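Local coordinates for protein acetyl xylan esterase (Paenibacillus sp. R4, PDB 6AGQ) that probably removes acetyl groups from xylan and other acetylated substrates, as a cold-active serine esterase of the alpha/beta-hydrolase clan, at residues V90-Y95 and L159-A164; R121-V126 and G184-G189; L190-A195 and S260-R265. All coordinates share one frame; numbering follows the deposited sequence.

Contact 1 of 3, residues V90-Y95 and L159-A164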
loop_
_atom_site.group_PDB
_atom_site.type_symbol
_atom_site.label_atom_id
_atom_site.label_comp_id
_atom_site.label_asym_id
_atom_site.label_seq_id
_atom_site.Cartn_x
_atom_site.Cartn_y
_atom_site.Cartn_z
ATOM N N VAL A 90 26.079 -14.424 -25.764
ATOM C CA VAL A 90 26.372 -13.131 -25.100
ATOM C C VAL A 90 25.139 -12.702 -24.356
ATOM O O VAL A 90 24.024 -12.526 -24.942
ATOM C CB VAL A 90 26.854 -12.074 -26.146
ATOM C CG1 VAL A 90 27.069 -10.727 -25.500
ATOM C CG2 VAL A 90 28.172 -12.521 -26.792
ATOM N N LYS A 91 25.326 -12.545 -23.061
ATOM C CA LYS A 91 24.279 -12.117 -22.157
ATOM C C LYS A 91 24.407 -10.604 -21.765
ATOM O O LYS A 91 25.462 -10.139 -21.343
ATOM C CB LYS A 91 24.343 -12.966 -20.888
ATOM C CG LYS A 91 23.394 -12.566 -19.809
ATOM C CD LYS A 91 23.260 -13.611 -18.711
ATOM C CE LYS A 91 22.241 -13.143 -17.676
ATOM N NZ LYS A 91 22.299 -14.028 -16.475
ATOM N N TYR A 92 23.302 -9.880 -21.809
ATOM C CA TYR A 92 23.251 -8.455 -21.418
ATOM C C TYR A 92 22.274 -8.334 -20.277
ATOM O O TYR A 92 21.304 -9.083 -20.200
ATOM C CB TYR A 92 22.773 -7.640 -22.582
ATOM C CG TYR A 92 23.598 -7.707 -23.863
ATOM C CD1 TYR A 92 24.905 -7.366 -23.879
ATOM C CD2 TYR A 92 23.023 -8.079 -25.070
ATOM C CE1 TYR A 92 25.651 -7.399 -25.039
ATOM C CE2 TYR A 92 23.748 -8.087 -26.231
ATOM C CZ TYR A 92 25.083 -7.754 -26.203
ATOM O OH TYR A 92 25.836 -7.796 -27.360
ATOM N N HIS A 93 22.473 -7.405 -19.368
ATOM C CA HIS A 93 21.805 -7.482 -18.092
ATOM C C HIS A 93 20.765 -6.375 -17.972
ATOM O O HIS A 93 20.731 -5.449 -18.754
ATOM C CB HIS A 93 22.799 -7.446 -16.928
ATOM C CG HIS A 93 23.476 -6.125 -16.773
ATOM N ND1 HIS A 93 22.819 -4.992 -16.291
ATOM C CD2 HIS A 93 24.769 -5.768 -16.970
ATOM C CE1 HIS A 93 23.688 -3.995 -16.239
ATOM N NE2 HIS A 93 24.871 -4.436 -16.656
ATOM N N GLY A 94 19.932 -6.533 -16.965
ATOM C CA GLY A 94 18.828 -5.627 -16.656
ATOM C C GLY A 94 19.191 -4.295 -16.062
ATOM O O GLY A 94 20.323 -4.026 -15.689
ATOM N N TYR A 95 18.209 -3.423 -15.998
ATOM C CA TYR A 95 18.484 -2.031 -15.648
ATOM C C TYR A 95 19.008 -1.925 -14.262
ATOM O O TYR A 95 18.342 -2.327 -13.322
ATOM C CB TYR A 95 17.193 -1.217 -15.747
ATOM C CG TYR A 95 17.398 0.289 -15.661
ATOM C CD1 TYR A 95 17.874 0.989 -16.749
ATOM C CD2 TYR A 95 17.114 0.979 -14.516
ATOM C CE1 TYR A 95 18.001 2.364 -16.724
ATOM C CE2 TYR A 95 17.265 2.362 -14.457
ATOM C CZ TYR A 95 17.686 3.051 -15.585
ATOM O OH TYR A 95 17.886 4.417 -15.585
ATOM N N LEU A 159 27.148 0.591 -28.667
ATOM C CA LEU A 159 28.500 0.305 -29.187
ATOM C C LEU A 159 29.293 -0.671 -28.313
ATOM O O LEU A 159 30.022 -1.511 -28.846
ATOM C CB LEU A 159 29.284 1.633 -29.333
ATOM C CG LEU A 159 28.703 2.574 -30.360
ATOM C CD1 LEU A 159 29.479 3.879 -30.370
ATOM C CD2 LEU A 159 28.655 2.005 -31.775
ATOM N N ASP A 160 29.247 -0.515 -26.986
ATOM C CA ASP A 160 29.893 -1.512 -26.059
ATOM C C ASP A 160 29.372 -2.935 -26.325
ATOM O O ASP A 160 30.142 -3.910 -26.271
ATOM C CB ASP A 160 29.609 -1.224 -24.616
ATOM C CG ASP A 160 30.132 0.141 -24.146
ATOM O OD1 ASP A 160 31.078 0.698 -24.773
ATOM O OD2 ASP A 160 29.559 0.688 -23.132
ATOM N N CYS A 161 28.064 -3.022 -26.646
ATOM C CA CYS A 161 27.362 -4.269 -26.883
ATOM C C CYS A 161 27.764 -4.909 -28.171
ATOM O O CYS A 161 27.686 -6.119 -28.265
ATOM C CB CYS A 161 25.817 -4.111 -26.800
ATOM S SG CYS A 161 25.219 -3.712 -25.122
ATOM N N ILE A 162 28.099 -4.098 -29.180
ATOM C CA ILE A 162 28.631 -4.606 -30.458
ATOM C C ILE A 162 30.098 -5.017 -30.274
ATOM O O ILE A 162 30.613 -6.028 -30.838
ATOM C CB ILE A 162 28.484 -3.519 -31.570
ATOM C CG1 ILE A 162 27.012 -3.473 -32.058
ATOM C CG2 ILE A 162 29.462 -3.729 -32.753
ATOM C CD1 ILE A 162 26.695 -2.177 -32.813
ATOM N N ARG A 163 30.792 -4.227 -29.470
ATOM C CA ARG A 163 32.159 -4.576 -29.137
ATOM C C ARG A 163 32.281 -5.872 -28.303
ATOM O O ARG A 163 33.315 -6.540 -28.410
ATOM C CB ARG A 163 32.849 -3.373 -28.493
ATOM C CG ARG A 163 33.050 -2.271 -29.508
ATOM C CD ARG A 163 33.338 -0.942 -28.857
ATOM N NE ARG A 163 34.726 -0.864 -28.402
ATOM C CZ ARG A 163 35.785 -0.623 -29.160
ATOM N NH1 ARG A 163 35.679 -0.399 -30.490
ATOM N NH2 ARG A 163 36.977 -0.573 -28.561
ATOM N N ALA A 164 31.256 -6.259 -27.539
ATOM C CA ALA A 164 31.194 -7.616 -26.981
ATOM C C ALA A 164 31.183 -8.718 -28.064
ATOM O O ALA A 164 31.729 -9.782 -27.893
ATOM C CB ALA A 164 29.996 -7.765 -26.064
#
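The phenol ring of Tyr92 turns one face to the Cys161 side chain, with SG nearest CE1, and its hydroxyl reaches past to the helix backbone. The thiol sits over that face, SG 4.1 Å from the Tyr92 ring centroid and 28° off the ring normal, a Cys sulfur-aromatic contact. The first torsion of Cys161, with SG beside its own backbone N and anti to the carbonyl carbon, places the sulfur there. Cys161 CB also lies against the ring, 3.7 Å from Tyr92 CE1. At the far end of the ring, Tyr92 OH donates a 2.7 Å hydrogen bond to Cys161 O. The hydroxyl stands 29° out of the plane of that carbonyl. One residue is thus held at two points, through its side chain and through its main chain, and a buried phenol gains a polar partner. A phenylalanine in place of Tyr92 would probably keep the ring against the sulfur but leave the carbonyl of Cys161 without this hydroxyl donor. The methyl of Ala164 lies at the ring's edge, near its plane, and also meets Val90, whose CG1 is 4.2 Å from Ala164 CB. Two side chains pointing the same way from one strand therefore rest on successive turns of one helix. The contact illustrates how an alpha/beta-hydrolase packs a helix onto its central sheet. Strand 86-92 lies between strands 114-118 and 179-184, and helix 153-170 packs against it; the axes of residues 90-92 and 159-164 run nearly antiparallel (159°) and approach to 10.1 Å. Ile118 also packs on Tyr92 and Ala164, while Leu190 and Ala194 bring helix 186-197 against the same tyrosine.

Contact 2 of 3, residues R121-V126 and G184-G189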
loop_
_atom_site.group_PDB
_atom_site.type_symbol
_atom_site.label_atom_id
_atom_site.label_comp_id
_atom_site.label_asym_id
_atom_site.label_seq_id
_atom_site.Cartn_x
_atom_site.Cartn_y
_atom_site.Cartn_z
ATOM N N ARG A 121 27.615 0.218 -18.859
ATOM C CA ARG A 121 28.423 1.273 -18.328
ATOM C C ARG A 121 27.771 2.205 -17.264
ATOM O O ARG A 121 26.661 2.696 -17.413
ATOM C CB ARG A 121 28.988 2.073 -19.491
ATOM C CG ARG A 121 27.911 2.674 -20.367
ATOM C CD ARG A 121 28.455 3.831 -21.130
ATOM N NE ARG A 121 29.540 3.355 -21.974
ATOM C CZ ARG A 121 30.536 4.115 -22.408
ATOM N NH1 ARG A 121 31.443 3.581 -23.216
ATOM N NH2 ARG A 121 30.592 5.413 -22.049
ATOM N N GLY A 122 28.410 2.339 -16.109
ATOM C CA GLY A 122 27.848 3.195 -15.096
ATOM C C GLY A 122 26.797 2.568 -14.229
ATOM O O GLY A 122 26.348 3.219 -13.323
ATOM N N GLN A 123 26.384 1.321 -14.465
ATOM C CA GLN A 123 25.329 0.753 -13.643
ATOM C C GLN A 123 25.867 0.023 -12.389
ATOM O O GLN A 123 26.897 0.407 -11.893
ATOM C CB GLN A 123 24.362 -0.040 -14.475
ATOM C CG GLN A 123 23.767 0.860 -15.544
ATOM C CD GLN A 123 22.648 0.222 -16.327
ATOM O OE1 GLN A 123 22.192 -0.857 -15.991
ATOM N NE2 GLN A 123 22.212 0.889 -17.387
ATOM N N GLY A 124 25.240 -1.028 -11.881
ATOM C CA GLY A 124 25.579 -1.511 -10.553
ATOM C C GLY A 124 26.842 -2.326 -10.511
ATOM O O GLY A 124 26.919 -3.275 -9.734
ATOM N N GLY A 125 27.863 -1.933 -11.282
ATOM C CA GLY A 125 29.072 -2.764 -11.435
ATOM C C GLY A 125 30.334 -1.961 -11.220
ATOM O O GLY A 125 30.311 -0.802 -10.695
ATOM N N VAL A 126 31.437 -2.600 -11.573
ATOM C CA VAL A 126 32.759 -1.953 -11.510
ATOM C C VAL A 126 33.052 -1.155 -12.805
ATOM O O VAL A 126 34.097 -0.544 -12.910
ATOM C CB VAL A 126 33.905 -2.961 -11.175
ATOM C CG1 VAL A 126 33.554 -3.793 -9.942
ATOM C CG2 VAL A 126 34.254 -3.858 -12.347
ATOM N N GLY A 184 17.288 -10.237 -20.387
ATOM C CA GLY A 184 15.998 -9.803 -19.913
ATOM C C GLY A 184 15.885 -8.295 -19.689
ATOM O O GLY A 184 16.786 -7.648 -19.138
ATOM N N SER A 185 14.747 -7.757 -20.098
ATOM C CA SER A 185 14.410 -6.375 -19.907
ATOM C C SER A 185 15.328 -5.362 -20.617
ATOM O O SER A 185 15.382 -5.393 -21.820
ATOM C CB SER A 185 14.212 -6.062 -18.455
ATOM O OG SER A 185 13.563 -4.776 -18.449
ATOM N N GLN A 186 16.026 -4.456 -19.941
ATOM C CA GLN A 186 17.103 -3.783 -20.635
ATOM C C GLN A 186 17.951 -4.799 -21.464
ATOM O O GLN A 186 18.339 -4.489 -22.563
ATOM C CB GLN A 186 18.024 -3.087 -19.674
ATOM C CG GLN A 186 19.215 -2.382 -20.312
ATOM C CD GLN A 186 20.059 -1.657 -19.259
ATOM O OE1 GLN A 186 20.110 -0.440 -19.236
ATOM N NE2 GLN A 186 20.693 -2.421 -18.356
ATOM N N GLY A 187 18.267 -5.942 -20.880
ATOM C CA GLY A 187 19.083 -6.981 -21.537
ATOM C C GLY A 187 18.517 -7.351 -22.892
ATOM O O GLY A 187 19.268 -7.572 -23.804
ATOM N N GLY A 188 17.179 -7.450 -22.968
ATOM C CA GLY A 188 16.425 -7.866 -24.128
ATOM C C GLY A 188 16.434 -6.802 -25.163
ATOM O O GLY A 188 16.636 -7.088 -26.331
ATOM N N GLY A 189 16.258 -5.546 -24.728
ATOM C CA GLY A 189 16.502 -4.386 -25.604
ATOM C C GLY A 189 17.895 -4.331 -26.188
ATOM O O GLY A 189 18.061 -4.058 -27.412
#
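The backbones of Gln123, in an irregular loop, and Gln186, in the first turn of helix 186-197, stay far apart, their CA atoms 11.7 Å from each other, and two long side chains span the interval. The glutamines come from opposite directions and meet amide to amide in a reciprocal pair of hydrogen bonds. Gln123 NE2 donates to Gln186 OE1 over 3.1 Å, and Gln186 NE2 returns a bond of 3.2 Å to Gln123 OE1. Both are nearly straight at the hydrogen. The first lies in the carbonyl plane of Gln186 and uses a lone pair of its OE1; the second approaches Gln123 OE1 tilted 20° from the carbonyl plane. With the amide planes only 26° apart, the two groups form a nearly flat ring of bonds. In Gln186, CG stands anti to the backbone N (chi1 178°) and the chain continues extended, which carries its amide straight out from the helix. Further partners fix both ends: Ser96 N and Tyr153 OH bond the amide of Gln123, while Tyr154 OH and His93 O bond that of Gln186. Gln186 directly follows Ser185, whose hydroxyl is hydrogen-bonded to His303, an arrangement consistent with a nucleophile elbow and the serine-histidine part of a catalytic triad. The pair, with its outside partners, gives each buried amide atom a neutral hydrogen-bonding mate; turning one amide over would probably set oxygen against oxygen and nitrogen against nitrogen, and would also break its outside bonds.

Contact 3 of 3, residues L190-A195 and S260-R265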
loop_
_atom_site.group_PDB
_atom_site.type_symbol
_atom_site.label_atom_id
_atom_site.label_comp_id
_atom_site.label_asym_id
_atom_site.label_seq_id
_atom_site.Cartn_x
_atom_site.Cartn_y
_atom_site.Cartn_z
ATOM N N LEU A 190 18.924 -4.554 -25.345
ATOM C CA LEU A 190 20.296 -4.630 -25.851
ATOM C C LEU A 190 20.529 -5.756 -26.836
ATOM O O LEU A 190 21.339 -5.564 -27.726
ATOM C CB LEU A 190 21.430 -4.710 -24.736
ATOM C CG LEU A 190 21.316 -3.556 -23.690
ATOM C CD1 LEU A 190 22.392 -3.520 -22.619
ATOM C CD2 LEU A 190 21.266 -2.216 -24.413
ATOM N N ALA A 191 19.940 -6.936 -26.644
ATOM C CA ALA A 191 20.089 -8.013 -27.629
ATOM C C ALA A 191 19.345 -7.681 -28.942
ATOM O O ALA A 191 19.797 -8.119 -30.008
ATOM C CB ALA A 191 19.569 -9.350 -27.116
ATOM N N LEU A 192 18.219 -6.992 -28.902
ATOM C CA LEU A 192 17.581 -6.554 -30.184
ATOM C C LEU A 192 18.512 -5.524 -30.892
ATOM O O LEU A 192 18.638 -5.525 -32.126
ATOM C CB LEU A 192 16.182 -5.928 -29.955
ATOM C CG LEU A 192 15.038 -6.828 -29.480
ATOM C CD1 LEU A 192 13.775 -6.006 -29.262
ATOM C CD2 LEU A 192 14.729 -7.939 -30.457
ATOM N N ALA A 193 19.182 -4.666 -30.107
ATOM C CA ALA A 193 20.147 -3.692 -30.670
ATOM C C ALA A 193 21.334 -4.420 -31.322
ATOM O O ALA A 193 21.813 -4.067 -32.392
ATOM C CB ALA A 193 20.661 -2.754 -29.583
ATOM N N ALA A 194 21.856 -5.387 -30.633
ATOM C CA ALA A 194 23.036 -6.086 -31.116
ATOM C C ALA A 194 22.741 -6.791 -32.403
ATOM O O ALA A 194 23.492 -6.674 -33.354
ATOM C CB ALA A 194 23.513 -7.074 -30.109
ATOM N N ALA A 195 21.621 -7.492 -32.431
ATOM C CA ALA A 195 21.186 -8.189 -33.622
ATOM C C ALA A 195 20.701 -7.252 -34.731
ATOM O O ALA A 195 20.759 -7.583 -35.902
ATOM C CB ALA A 195 20.098 -9.165 -33.256
ATOM N N SER A 260 13.246 -4.312 -37.078
ATOM C CA SER A 260 13.037 -4.206 -38.533
ATOM C C SER A 260 14.317 -4.562 -39.348
ATOM O O SER A 260 14.244 -4.814 -40.531
ATOM C CB SER A 260 12.577 -2.771 -38.808
ATOM O OG SER A 260 12.965 -2.370 -40.071
ATOM N N ARG A 261 15.493 -4.531 -38.706
ATOM C CA ARG A 261 16.768 -4.903 -39.362
ATOM C C ARG A 261 17.390 -6.228 -38.897
ATOM O O ARG A 261 18.461 -6.546 -39.353
ATOM C CB ARG A 261 17.770 -3.759 -39.195
ATOM C CG ARG A 261 17.342 -2.492 -39.931
ATOM C CD ARG A 261 17.358 -1.308 -39.002
ATOM N NE ARG A 261 17.243 -0.071 -39.744
ATOM C CZ ARG A 261 16.201 0.759 -39.744
ATOM N NH1 ARG A 261 15.115 0.519 -39.022
ATOM N NH2 ARG A 261 16.263 1.885 -40.473
ATOM N N ILE A 262 16.737 -6.956 -37.983
ATOM C CA ILE A 262 17.159 -8.269 -37.502
ATOM C C ILE A 262 16.792 -9.361 -38.481
ATOM O O ILE A 262 15.603 -9.519 -38.793
ATOM C CB ILE A 262 16.510 -8.615 -36.130
ATOM C CG1 ILE A 262 16.954 -7.590 -35.075
ATOM C CG2 ILE A 262 16.866 -10.028 -35.682
ATOM C CD1 ILE A 262 16.324 -7.725 -33.727
ATOM N N LYS A 263 17.788 -10.112 -38.945
ATOM C CA LYS A 263 17.584 -11.339 -39.804
ATOM C C LYS A 263 17.842 -12.670 -39.094
ATOM O O LYS A 263 17.473 -13.742 -39.597
ATOM C CB LYS A 263 18.502 -11.319 -41.035
ATOM C CG LYS A 263 18.053 -10.430 -42.185
ATOM C CD LYS A 263 18.848 -9.126 -42.288
ATOM C CE LYS A 263 19.068 -8.690 -43.745
ATOM N NZ LYS A 263 17.796 -8.700 -44.525
ATOM N N ALA A 264 18.532 -12.591 -37.960
ATOM C CA ALA A 264 18.587 -13.646 -36.982
ATOM C C ALA A 264 17.210 -14.222 -36.676
ATOM O O ALA A 264 16.217 -13.530 -36.709
ATOM C CB ALA A 264 19.285 -13.136 -35.666
ATOM N N ARG A 265 17.196 -15.519 -36.390
ATOM C CA ARG A 265 16.055 -16.232 -35.839
ATOM C C ARG A 265 15.877 -15.815 -34.395
ATOM O O ARG A 265 16.854 -15.814 -33.676
ATOM C CB ARG A 265 16.292 -17.764 -35.941
ATOM C CG ARG A 265 15.198 -18.592 -35.297
ATOM C CD ARG A 265 15.440 -20.109 -35.384
ATOM N NE ARG A 265 15.762 -20.512 -36.739
ATOM C CZ ARG A 265 14.895 -20.880 -37.690
ATOM N NH1 ARG A 265 13.573 -20.982 -37.477
ATOM N NH2 ARG A 265 15.392 -21.234 -38.885
HETATM O O HOH W 1 19.975 -9.951 -37.409
HETATM O O HOH W 2 20.993 -7.148 -38.569
#
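Ile262 and Leu192 cross at about a right angle, their ends meeting where Ile262 CD1 lies 3.6 Å from Leu192 CD2. The same isoleucine methyl also rests against the main chain of the helix, 3.6 Å from Leu192 O. With CG1 beside its own backbone N (chi1 -62°) and CD1 extended beyond it, Ile262 runs along the helix surface from Ala195 to Leu192, one turn back. The methyl of Ala195 faces this side chain, its CB 4.0 Å from Ile262 CG1 and close to CG2 as well. The small side chain is consistent with the close approach of the backbones, the CA atoms of Ala195 and Ile262 being 5.6 Å apart. Water completes the seam at the polar margin: one molecule donates to Ala195 O at 2.9 Å and accepts from Ala264 N at 3.1 Å. A second water lies 2.7 Å from both Ala195 O and Arg261 O. The arrangement is plain hydrophobic packing with a hydrated border. It joins helix 186-197 to the loop leading from helix 255-259 into strand 265-271, which pairs with strand 203-207 in the central sheet; Leu289 covers Ile262 further, and Leu190 and Ala194 of the helix turn to Tyr92 on strand 86-92.

Helix 186-197 ties the three contacts together: its start serves contact 2, its next residues serve contact 3, and Leu190, Ala191 and Ala194 pack on Tyr92 of contact 1. The centres of contacts 1 and 2 are about 8 Å apart, and the Asp160-Arg121 salt bridge joins them directly; the centre of contact 3 lies about 13 Å from that of contact 1 and about 17 Å from that of contact 2. Along the chain, the segments of contacts 1 and 2 alternate, whereas contact 3 follows both, residues 184-189 running directly into 190-195. Together they connect the central sheet, helix 153-170 and two loops around the helix that begins just after Ser185, the probable nucleophile of this hydrolase fold.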